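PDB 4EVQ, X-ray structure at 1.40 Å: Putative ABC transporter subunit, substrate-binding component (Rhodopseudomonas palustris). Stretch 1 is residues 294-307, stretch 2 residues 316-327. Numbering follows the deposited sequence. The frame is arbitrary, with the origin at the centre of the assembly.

Stretch 1 (294-307) WDAGQLLDAGVKAV
Stretch 2 316-327: ELNAAMAAASFA

This is a largely apolar packing of one helix against a second helix and the strand that follows it, closed at one end by a single direct hydrogen bond between the stretches. Residues 294-306 are helical, with phi/psi near -62/-41, and V307 (-107/18) is the first to leave that conformation. The helix 316-322 runs at 132° to it, N-to-C, with axes 7.7 Å apart at closest approach; the strand through F326 and A327 runs at 135°, its axis 9.3 Å away at closest approach. Together the stretches bury 661 Å².

In the register, G303 and L317 lie nearest, their CA atoms 4.6 Å apart. Such proximity depends on the missing side chain: an ideal CB on G303 would lie 2.7 Å from M321 CG and 2.9 Å from L317 CD2, both clashes. Instead G303 CA meets M321 CG at 3.7 Å, and G303 C meets L317 CG at 3.7 Å. M321, a selenomethionine (chi m, t, m), reaches L300, SE to CA 3.9 Å. In the neighbouring turn two alanines meet, A306 CB 3.3 Å from A320 CB. Beyond the helix end, V307 (chi1 m) sets CG1 3.5 Å from L317 N.

Near the strand, L299 (t, p) has its CA-to-CB bond sideways, but its end comes nearer, with CD1 3.7 Å from A324 CB and 4.1 Å from F326 CE2. A324, at -70/147, has left the helix, and F326 is extended at -160/166, with CA 7.6 Å from Q298 CA. Its ring (chi1 49°, chi2 79°) receives Q298 CB over one face, 3.7 Å from the centroid and 15° off the normal, a CH-pi contact.

Q298 (m, t, chi3 79°) uses NE2 twice, donating to A327 O (2.9 Å, 159°) and, within its own helix, to D295 OD1 (2.9 Å, 153°). A water oxygen lies 2.6 Å from Q298 OE1 and 2.9 Å from A327 O, beside the direct bond.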

ATOM      1  N   TRP A 294       0.088  -2.917  10.822  1.00  8.56           N
ATOM      2  CA  TRP A 294      -0.269  -2.489  12.162  1.00  9.34           C
ATOM      3  C   TRP A 294      -1.707  -2.011  12.227  1.00  9.84           C
ATOM      4  O   TRP A 294      -2.475  -2.367  13.157  1.00  9.99           O
ATOM      5  CB  TRP A 294       0.689  -1.370  12.545  1.00  9.44           C
ATOM      6  CG  TRP A 294       0.457  -0.673  13.863  1.00  9.46           C
ATOM      7  CD1 TRP A 294      -0.271   0.464  14.053  1.00 10.71           C
ATOM      8  CD2 TRP A 294       1.065  -0.975  15.132  1.00 11.38           C
ATOM      9  NE1 TRP A 294      -0.182   0.859  15.357  1.00 11.22           N
ATOM     10  CE2 TRP A 294       0.635   0.009  16.047  1.00 12.29           C
ATOM     11  CE3 TRP A 294       1.904  -1.987  15.584  1.00 11.44           C
ATOM     12  CZ2 TRP A 294       1.007   0.008  17.403  1.00 13.04           C
ATOM     13  CZ3 TRP A 294       2.316  -1.961  16.919  1.00 12.18           C
ATOM     14  CH2 TRP A 294       1.870  -0.975  17.810  1.00 13.31           C
ATOM     15  N   ASP A 295      -2.114  -1.206  11.270  1.00  8.98           N
ATOM     16  CA  ASP A 295      -3.463  -0.683  11.276  1.00  9.92           C
ATOM     17  C   ASP A 295      -4.506  -1.710  10.914  1.00 10.28           C
ATOM     18  O   ASP A 295      -5.671  -1.577  11.347  1.00 10.34           O
ATOM     19  CB  ASP A 295      -3.584   0.547  10.373  1.00  8.96           C
ATOM     20  CG  ASP A 295      -2.875   1.768  10.963  1.00 10.32           C
ATOM     21  OD1 ASP A 295      -2.758   1.871  12.212  1.00 11.02           O
ATOM     22  OD2 ASP A 295      -2.463   2.662  10.186  1.00  9.93           O
ATOM     23  N   ALA A 296      -4.154  -2.718  10.144  1.00  9.67           N
ATOM     24  CA  ALA A 296      -5.043  -3.866   9.965  1.00  9.53           C
ATOM     25  C   ALA A 296      -5.276  -4.498  11.324  1.00 10.45           C
ATOM     26  O   ALA A 296      -6.426  -4.865  11.623  1.00 10.85           O
ATOM     27  CB  ALA A 296      -4.453  -4.860   8.986  1.00  9.86           C
ATOM     28  N   GLY A 297      -4.246  -4.593  12.159  1.00 10.26           N
ATOM     29  CA  GLY A 297      -4.394  -5.090  13.531  1.00 10.62           C
ATOM     30  C   GLY A 297      -5.298  -4.194  14.332  1.00 10.81           C
ATOM     31  O   GLY A 297      -6.209  -4.711  15.002  1.00 12.41           O
ATOM     32  N   GLN A 298      -5.133  -2.881  14.275  1.00 11.51           N
ATOM     33  CA  GLN A 298      -6.047  -2.006  15.014  1.00 12.57           C
ATOM     34  C   GLN A 298      -7.491  -2.109  14.539  1.00 12.22           C
ATOM     35  O   GLN A 298      -8.454  -2.050  15.356  1.00 13.04           O
ATOM     36  CB  GLN A 298      -5.593  -0.558  14.905  1.00 13.38           C
ATOM     37  CG  GLN A 298      -4.184  -0.280  15.381  1.00 14.16           C
ATOM     38  CD  GLN A 298      -4.047   1.161  15.838  1.00 15.27           C
ATOM     39  OE1 GLN A 298      -4.454   1.522  16.954  1.00 17.74           O
ATOM     40  NE2 GLN A 298      -3.460   1.990  15.004  1.00 15.37           N
ATOM     41  N   LEU A 299      -7.707  -2.222  13.242  1.00 11.34           N
ATOM     42  CA  LEU A 299      -9.049  -2.308  12.710  1.00 10.84           C
ATOM     43  C   LEU A 299      -9.700  -3.621  13.149  1.00 11.99           C
ATOM     44  O   LEU A 299     -10.878  -3.642  13.574  1.00 13.66           O
ATOM     45  CB  LEU A 299      -8.985  -2.214  11.189  1.00 11.75           C
ATOM     46  CG  LEU A 299     -10.331  -2.161  10.481  1.00 12.54           C
ATOM     47  CD1 LEU A 299     -11.146  -0.927  10.906  1.00 13.43           C
ATOM     48  CD2 LEU A 299     -10.171  -2.224   8.965  1.00 13.51           C
ATOM     49  N   LEU A 300      -8.978  -4.733  13.047  1.00 11.50           N
ATOM     50  CA  LEU A 300      -9.500  -5.998  13.514  1.00 12.09           C
ATOM     51  C   LEU A 300      -9.772  -5.943  14.979  1.00 13.51           C
ATOM     52  O   LEU A 300     -10.821  -6.473  15.421  1.00 14.43           O
ATOM     53  CB  LEU A 300      -8.512  -7.119  13.172  1.00 13.27           C
ATOM     54  CG  LEU A 300      -8.999  -8.532  13.550  1.00 15.20           C
ATOM     55  CD1 LEU A 300     -10.352  -8.834  12.926  1.00 16.34           C
ATOM     56  CD2 LEU A 300      -7.978  -9.573  13.127  1.00 15.92           C
ATOM     57  N   ASP A 301      -8.911  -5.356  15.788  1.00 13.91           N
ATOM     58  CA  ASP A 301      -9.153  -5.246  17.220  1.00 15.76           C
ATOM     59  C   ASP A 301     -10.463  -4.526  17.480  1.00 15.69           C
ATOM     60  O   ASP A 301     -11.231  -4.941  18.364  1.00 15.57           O
ATOM     61  CB  ASP A 301      -7.971  -4.464  17.851  1.00 17.00           C
ATOM     62  CG  ASP A 301      -7.770  -4.734  19.346  1.00 22.22           C
ATOM     63  OD1 ASP A 301      -8.336  -5.664  19.900  1.00 23.55           O
ATOM     64  OD2 ASP A 301      -6.937  -4.013  19.931  1.00 24.78           O
ATOM     65  N   ALA A 302     -10.751  -3.467  16.747  1.00 16.64           N
ATOM     66  CA  ALA A 302     -11.980  -2.717  16.924  1.00 17.05           C
ATOM     67  C   ALA A 302     -13.178  -3.618  16.657  1.00 16.65           C
ATOM     68  O   ALA A 302     -14.202  -3.586  17.403  1.00 17.70           O
ATOM     69  CB  ALA A 302     -12.006  -1.510  16.020  1.00 18.01           C
ATOM     70  N   GLY A 303     -13.110  -4.414  15.594  1.00 15.71           N
ATOM     71  CA  GLY A 303     -14.195  -5.314  15.232  1.00 15.60           C
ATOM     72  C   GLY A 303     -14.397  -6.381  16.297  1.00 16.61           C
ATOM     73  O   GLY A 303     -15.526  -6.578  16.784  1.00 17.22           O
ATOM     74  N   VAL A 304     -13.343  -7.055  16.713  1.00 16.34           N
ATOM     75  CA  VAL A 304     -13.447  -8.147  17.676  1.00 18.30           C
ATOM     76  C   VAL A 304     -13.898  -7.618  19.043  1.00 18.77           C
ATOM     77  O   VAL A 304     -14.729  -8.238  19.720  1.00 19.37           O
ATOM     78  CB  VAL A 304     -12.117  -8.913  17.813  1.00 19.63           C
ATOM     79  CG1 VAL A 304     -12.288 -10.018  18.832  1.00 20.28           C
ATOM     80  CG2 VAL A 304     -11.707  -9.499  16.510  1.00 18.93           C
ATOM     81  N   LYS A 305     -13.409  -6.467  19.474  1.00 19.07           N
ATOM     82  CA  LYS A 305     -13.853  -5.899  20.741  1.00 21.65           C
ATOM     83  C   LYS A 305     -15.351  -5.590  20.707  1.00 21.07           C
ATOM     84  O   LYS A 305     -16.051  -5.791  21.710  1.00 21.32           O
ATOM     85  CB  LYS A 305     -13.066  -4.637  21.067  1.00 25.01           C
ATOM     86  CG  LYS A 305     -11.663  -4.946  21.539  1.00 29.43           C
ATOM     87  CD  LYS A 305     -10.747  -3.752  21.408  1.00 33.60           C
ATOM     88  CE  LYS A 305     -10.835  -2.877  22.613  1.00 36.36           C
ATOM     89  NZ  LYS A 305      -9.902  -1.722  22.386  1.00 38.39           N
ATOM     90  N   ALA A 306     -15.856  -5.101  19.577  1.00 21.56           N
ATOM     91  CA  ALA A 306     -17.271  -4.701  19.479  1.00 21.43           C
ATOM     92  C   ALA A 306     -18.181  -5.900  19.613  1.00 22.51           C
ATOM     93  O   ALA A 306     -19.331  -5.746  20.075  1.00 23.83           O
ATOM     94  CB  ALA A 306     -17.538  -3.973  18.155  1.00 21.32           C
ATOM     95  N   VAL A 307     -17.699  -7.097  19.300  1.00 21.99           N
ATOM     96  CA  VAL A 307     -18.525  -8.308  19.486  1.00 21.97           C
ATOM     97  C   VAL A 307     -18.080  -9.156  20.673  1.00 23.27           C
ATOM     98  O   VAL A 307     -18.439 -10.339  20.787  1.00 23.49           O
ATOM     99  CB  VAL A 307     -18.597  -9.169  18.190  1.00 20.93           C
ATOM    100  CG1 VAL A 307     -19.318  -8.418  17.110  1.00 21.80           C
ATOM    101  CG2 VAL A 307     -17.220  -9.591  17.706  1.00 20.37           C
ATOM    102  N   GLU A 316     -22.002  -7.958  12.725  1.00 19.15           N
ATOM    103  CA  GLU A 316     -21.750  -6.974  13.734  1.00 17.87           C
ATOM    104  C   GLU A 316     -20.254  -6.608  13.796  1.00 16.69           C
ATOM    105  O   GLU A 316     -19.901  -5.440  13.963  1.00 17.78           O
ATOM    106  CB  GLU A 316     -22.219  -7.572  15.061  1.00 19.30           C
ATOM    107  CG  GLU A 316     -23.731  -7.866  15.126  1.00 22.16           C
ATOM    108  CD  GLU A 316     -24.234  -9.201  14.528  1.00 24.30           C
ATOM    109  OE1 GLU A 316     -23.488 -10.025  13.986  1.00 22.92           O
ATOM    110  OE2 GLU A 316     -25.454  -9.425  14.636  1.00 28.04           O
ATOM    111  N   LEU A 317     -19.399  -7.610  13.677  1.00 16.12           N
ATOM    112  CA  LEU A 317     -17.973  -7.368  13.621  1.00 14.48           C
ATOM    113  C   LEU A 317     -17.622  -6.457  12.427  1.00 13.16           C
ATOM    114  O   LEU A 317     -16.939  -5.452  12.599  1.00 13.38           O
ATOM    115  CB  LEU A 317     -17.270  -8.715  13.520  1.00 13.83           C
ATOM    116  CG  LEU A 317     -15.727  -8.651  13.675  1.00 16.11           C
ATOM    117  CD1 LEU A 317     -15.178 -10.015  14.082  1.00 17.41           C
ATOM    118  CD2 LEU A 317     -15.023  -8.197  12.399  1.00 17.28           C
ATOM    119  N   ASN A 318     -18.151  -6.765  11.246  1.00 13.77           N
ATOM    120  CA  ASN A 318     -17.862  -5.960  10.057  1.00 13.01           C
ATOM    121  C   ASN A 318     -18.430  -4.559  10.200  1.00 13.97           C
ATOM    122  O   ASN A 318     -17.796  -3.586   9.805  1.00 13.58           O
ATOM    123  CB  ASN A 318     -18.409  -6.659   8.806  1.00 14.27           C
ATOM    124  CG  ASN A 318     -17.616  -7.883   8.433  1.00 14.37           C
ATOM    125  OD1 ASN A 318     -16.439  -7.926   8.607  1.00 14.91           O
ATOM    126  ND2 ASN A 318     -18.278  -8.870   7.896  1.00 17.18           N
ATOM    127  N   ALA A 319     -19.629  -4.433  10.793  1.00 14.37           N
ATOM    128  CA  ALA A 319     -20.214  -3.092  10.911  1.00 15.66           C
ATOM    129  C   ALA A 319     -19.343  -2.229  11.851  1.00 16.73           C
ATOM    130  O   ALA A 319     -19.185  -1.020  11.674  1.00 17.97           O
ATOM    131  CB  ALA A 319     -21.660  -3.180  11.433  1.00 17.61           C
ATOM    132  N   ALA A 320     -18.798  -2.856  12.879  1.00 16.47           N
ATOM    133  CA  ALA A 320     -17.946  -2.136  13.797  1.00 16.38           C
ATOM    134  C   ALA A 320     -16.657  -1.666  13.130  1.00 16.95           C
ATOM    135  O   ALA A 320     -16.187  -0.565  13.408  1.00 17.62           O
ATOM    136  CB  ALA A 320     -17.662  -2.977  15.015  1.00 16.57           C
HETATM  137  N   MSE A 321     -16.090  -2.494  12.259  1.00 15.76           N
HETATM  138  CA  MSE A 321     -14.915  -2.066  11.526  1.00 14.64           C
HETATM  139  C   MSE A 321     -15.252  -0.905  10.603  1.00 15.06           C
HETATM  140  O   MSE A 321     -14.450   0.015  10.445  1.00 15.48           O
HETATM  141  CB  MSE A 321     -14.344  -3.253  10.770  1.00 13.89           C
HETATM  142  CG  MSE A 321     -13.779  -4.282  11.715  1.00 13.83           C
HETATM  143 SE   MSE A 321     -12.424  -5.489  10.995  0.54 16.83          SE
HETATM  144  CE  MSE A 321     -13.524  -6.315   9.674  1.00 16.85           C
ATOM    145  N   ALA A 322     -16.409  -0.932   9.968  1.00 14.49           N
ATOM    146  CA  ALA A 322     -16.756   0.149   9.067  1.00 16.21           C
ATOM    147  C   ALA A 322     -16.813   1.498   9.753  1.00 17.61           C
ATOM    148  O   ALA A 322     -16.437   2.527   9.159  1.00 19.24           O
ATOM    149  CB  ALA A 322     -18.088  -0.163   8.380  1.00 16.29           C
ATOM    150  N   ALA A 323     -17.238   1.491  11.007  1.00 18.01           N
ATOM    151  CA  ALA A 323     -17.399   2.699  11.808  1.00 19.49           C
ATOM    152  C   ALA A 323     -16.161   3.033  12.623  1.00 20.36           C
ATOM    153  O   ALA A 323     -16.141   4.022  13.358  1.00 21.96           O
ATOM    154  CB  ALA A 323     -18.599   2.514  12.723  1.00 20.58           C
ATOM    155  N   ALA A 324     -15.113   2.239  12.492  1.00 20.46           N
ATOM    156  CA  ALA A 324     -13.972   2.417  13.365  1.00 21.67           C
ATOM    157  C   ALA A 324     -13.195   3.702  13.085  1.00 23.43           C
ATOM    158  O   ALA A 324     -13.092   4.184  11.944  1.00 24.23           O
ATOM    159  CB  ALA A 324     -13.055   1.216  13.297  1.00 22.62           C
ATOM    160  N   SER A 325     -12.646   4.260  14.143  1.00 25.25           N
ATOM    161  CA  SER A 325     -11.620   5.269  13.977  1.00 27.20           C
ATOM    162  C   SER A 325     -10.691   5.185  15.192  1.00 26.65           C
ATOM    163  O   SER A 325     -11.085   4.879  16.327  1.00 28.21           O
ATOM    164  CB  SER A 325     -12.209   6.651  13.758  1.00 30.89           C
ATOM    165  OG  SER A 325     -12.918   6.993  14.905  1.00 32.41           O
ATOM    166  N   PHE A 326      -9.429   5.392  14.904  1.00 24.90           N
ATOM    167  CA  PHE A 326      -8.383   5.205  15.889  1.00 22.79           C
ATOM    168  C   PHE A 326      -7.196   5.996  15.388  1.00 22.66           C
ATOM    169  O   PHE A 326      -7.142   6.467  14.235  1.00 21.47           O
ATOM    170  CB  PHE A 326      -8.028   3.713  16.094  1.00 21.30           C
ATOM    171  CG  PHE A 326      -7.798   2.950  14.815  1.00 18.70           C
ATOM    172  CD1 PHE A 326      -6.614   3.051  14.128  1.00 17.85           C
ATOM    173  CD2 PHE A 326      -8.800   2.144  14.297  1.00 18.75           C
ATOM    174  CE1 PHE A 326      -6.422   2.332  12.926  1.00 17.14           C
ATOM    175  CE2 PHE A 326      -8.625   1.461  13.120  1.00 18.00           C
ATOM    176  CZ  PHE A 326      -7.420   1.545  12.435  1.00 17.66           C
ATOM    177  N   ALA A 327      -6.245   6.180  16.274  1.00 21.35           N
ATOM    178  CA  ALA A 327      -5.019   6.837  15.877  1.00 20.33           C
ATOM    179  C   ALA A 327      -4.096   5.821  15.215  1.00 17.46           C
ATOM    180  O   ALA A 327      -3.775   4.751  15.760  1.00 19.09           O
ATOM    181  CB  ALA A 327      -4.377   7.438  17.045  1.00 21.64           C
TER
HETATM  182  O   HOH W   1      -3.646   3.519  18.437  1.00 38.04           O